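Local coordinates for protein alginate lyase (Aplysia kurodai, PDB 5GMT) that probably cleaves alginate as a family 14 polysaccharide lyase, with a specificity for polymannuronate, at residues K164-V169 with Q177-G182. Numbering follows the deposited sequence.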
loop_
_atom_site.group_PDB
_atom_site.type_symbol
_atom_site.label_atom_id
_atom_site.label_comp_id
_atom_site.label_asym_id
_atom_site.label_seq_id
_atom_site.Cartn_x
_atom_site.Cartn_y
_atom_site.Cartn_z
ATOM N N LYS A 164 10.522 -18.562 -4.839
ATOM C CA LYS A 164 10.781 -18.541 -3.403
ATOM C C LYS A 164 12.254 -18.360 -3.073
ATOM O O LYS A 164 12.592 -17.858 -2.004
ATOM C CB LYS A 164 10.255 -19.830 -2.755
ATOM C CG LYS A 164 8.738 -19.926 -2.773
ATOM C CD LYS A 164 8.233 -21.256 -2.233
ATOM C CE LYS A 164 6.710 -21.276 -2.173
ATOM N NZ LYS A 164 6.160 -20.275 -1.204
ATOM N N ASP A 165 13.123 -18.748 -4.004
ATOM C CA ASP A 165 14.571 -18.698 -3.797
ATOM C C ASP A 165 15.240 -17.444 -4.359
ATOM O O ASP A 165 16.470 -17.320 -4.320
ATOM C CB ASP A 165 15.229 -19.929 -4.425
ATOM C CG ASP A 165 14.843 -21.212 -3.730
ATOM O OD1 ASP A 165 14.766 -21.213 -2.484
ATOM O OD2 ASP A 165 14.602 -22.217 -4.433
ATOM N N ARG A 166 14.437 -16.536 -4.907
ATOM C CA ARG A 166 14.945 -15.272 -5.426
ATOM C C ARG A 166 15.601 -14.464 -4.324
ATOM O O ARG A 166 15.137 -14.462 -3.181
ATOM C CB ARG A 166 13.819 -14.459 -6.072
ATOM C CG ARG A 166 13.430 -14.968 -7.449
ATOM C CD ARG A 166 12.112 -14.386 -7.945
ATOM N NE ARG A 166 12.102 -12.926 -7.893
ATOM C CZ ARG A 166 11.302 -12.156 -8.618
ATOM N NH1 ARG A 166 10.446 -12.697 -9.482
ATOM N NH2 ARG A 166 11.366 -10.838 -8.486
ATOM N N ASP A 167 16.683 -13.779 -4.673
ATOM C CA ASP A 167 17.391 -12.942 -3.714
ATOM C C ASP A 167 16.496 -11.808 -3.179
ATOM O O ASP A 167 16.664 -11.361 -2.040
ATOM C CB ASP A 167 18.659 -12.375 -4.357
ATOM C CG ASP A 167 19.679 -11.919 -3.335
ATOM O OD1 ASP A 167 19.698 -12.483 -2.219
ATOM O OD2 ASP A 167 20.473 -11.006 -3.653
ATOM N N ASP A 168 15.534 -11.364 -3.984
ATOM C CA ASP A 168 14.682 -10.249 -3.567
ATOM C C ASP A 168 13.377 -10.723 -2.935
ATOM O O ASP A 168 12.479 -9.922 -2.710
ATOM C CB ASP A 168 14.389 -9.315 -4.751
ATOM C CG ASP A 168 13.572 -9.984 -5.852
ATOM O OD1 ASP A 168 13.596 -11.224 -5.942
ATOM O OD2 ASP A 168 12.904 -9.258 -6.630
ATOM N N VAL A 169 13.282 -12.020 -2.626
ATOM C CA VAL A 169 12.036 -12.589 -2.100
ATOM C C VAL A 169 12.215 -13.236 -0.736
ATOM O O VAL A 169 13.107 -14.055 -0.537
ATOM C CB VAL A 169 11.434 -13.654 -3.062
ATOM C CG1 VAL A 169 10.354 -14.488 -2.352
ATOM C CG2 VAL A 169 10.866 -12.998 -4.306
ATOM N N GLN A 177 3.854 -12.007 0.336
ATOM C CA GLN A 177 5.251 -12.204 -0.030
ATOM C C GLN A 177 6.011 -10.904 0.203
ATOM O O GLN A 177 5.529 -9.833 -0.153
ATOM C CB GLN A 177 5.374 -12.643 -1.494
ATOM C CG GLN A 177 4.367 -13.703 -1.904
ATOM C CD GLN A 177 4.476 -14.939 -1.035
ATOM O OE1 GLN A 177 5.569 -15.480 -0.848
ATOM N NE2 GLN A 177 3.356 -15.369 -0.474
ATOM N N SER A 178 7.183 -10.986 0.822
ATOM C CA SER A 178 8.011 -9.796 1.012
ATOM C C SER A 178 8.971 -9.673 -0.154
ATOM O O SER A 178 9.824 -10.540 -0.351
ATOM C CB SER A 178 8.784 -9.857 2.334
ATOM O OG SER A 178 7.887 -9.810 3.425
ATOM N N LEU A 179 8.818 -8.603 -0.928
ATOM C CA LEU A 179 9.691 -8.357 -2.079
ATOM C C LEU A 179 10.519 -7.098 -1.872
ATOM O O LEU A 179 9.981 -6.020 -1.585
ATOM C CB LEU A 179 8.867 -8.232 -3.362
ATOM C CG LEU A 179 8.331 -9.593 -3.821
ATOM C CD1 LEU A 179 6.829 -9.511 -3.991
ATOM C CD2 LEU A 179 8.983 -10.021 -5.116
ATOM N N GLY A 180 11.831 -7.248 -2.009
ATOM C CA GLY A 180 12.731 -6.118 -1.950
ATOM C C GLY A 180 12.956 -5.544 -0.566
ATOM O O GLY A 180 13.310 -4.377 -0.446
ATOM N N ARG A 181 12.756 -6.346 0.475
ATOM C CA ARG A 181 12.888 -5.838 1.838
ATOM C C ARG A 181 14.280 -5.270 2.063
ATOM O O ARG A 181 15.289 -5.926 1.785
ATOM C CB ARG A 181 12.585 -6.926 2.871
ATOM C CG ARG A 181 12.517 -6.408 4.313
ATOM C CD ARG A 181 12.418 -7.555 5.317
ATOM N NE ARG A 181 11.188 -8.333 5.161
ATOM C CZ ARG A 181 10.903 -9.414 5.881
ATOM N NH1 ARG A 181 11.765 -9.844 6.796
ATOM N NH2 ARG A 181 9.772 -10.075 5.683
ATOM N N GLY A 182 14.323 -4.028 2.533
ATOM C CA GLY A 182 15.580 -3.370 2.844
ATOM C C GLY A 182 16.201 -2.607 1.694
ATOM O O GLY A 182 17.202 -1.908 1.886
#
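Asp168 and Gly180 share the one backbone hydrogen bond that joins 164-169 to 177-182: Gly180 N donates to Asp168 O at 2.8 Å, nearly straight at 164°. The same carbonyl oxygen also receives a CA-H...O contact from Leu179 CA at 3.3 Å, and a second such contact runs the other way, from Val169 CA to Ser178 O. These accompany the antiparallel, non-hydrogen-bonded pairing of Val169 with Leu179, by which the short strand 169-170 borders strand 177-179 as one of the two edge strands of its sheet.

Apolar packing follows from that pairing. Val169 and Leu179 lie side by side on one face of the sheet. With CG anti to the carbonyl carbon (chi1 -73°), the leucine's branch carries CD2 to Val169 CG2 at 3.6 Å; Leu179 also packs on Leu151 and Ala153 of the next strand.

A salt bridge spans the turn before the strand. This type I turn, from Arg166 to Val169, is closed by Val169 N on Arg166 O, and across it Arg166 grips Asp168 side-on: NE meets OD1 at 3.0 Å and NH2 meets OD2 at 2.9 Å, each oxygen offering its syn lone pair close to the guanidinium plane. Tyr224 OH bonds to OD2 as well, while Arg166 NH1 has a salt bridge to Glu160. Within 177-182, Arg181 NH2 reaches Ser178 OG at 3.0 Å; Glu150 takes both residues, OE1 with Arg181 NE and OE2 with Ser178 OG.

Paired with a guanidinium and bonded by a tyrosine hydroxyl, the Asp168 carboxylate is probably ionised. Tyr224, Arg166 (NH1 to Asn227 O) and Leu179 link this sheet edge to strand 222-229 of the other sheet, in a concanavalin-clan fold. Asp168 illustrates the principle that one residue can serve a sheet edge with its carbonyl and a neighbouring sheet with its side chain.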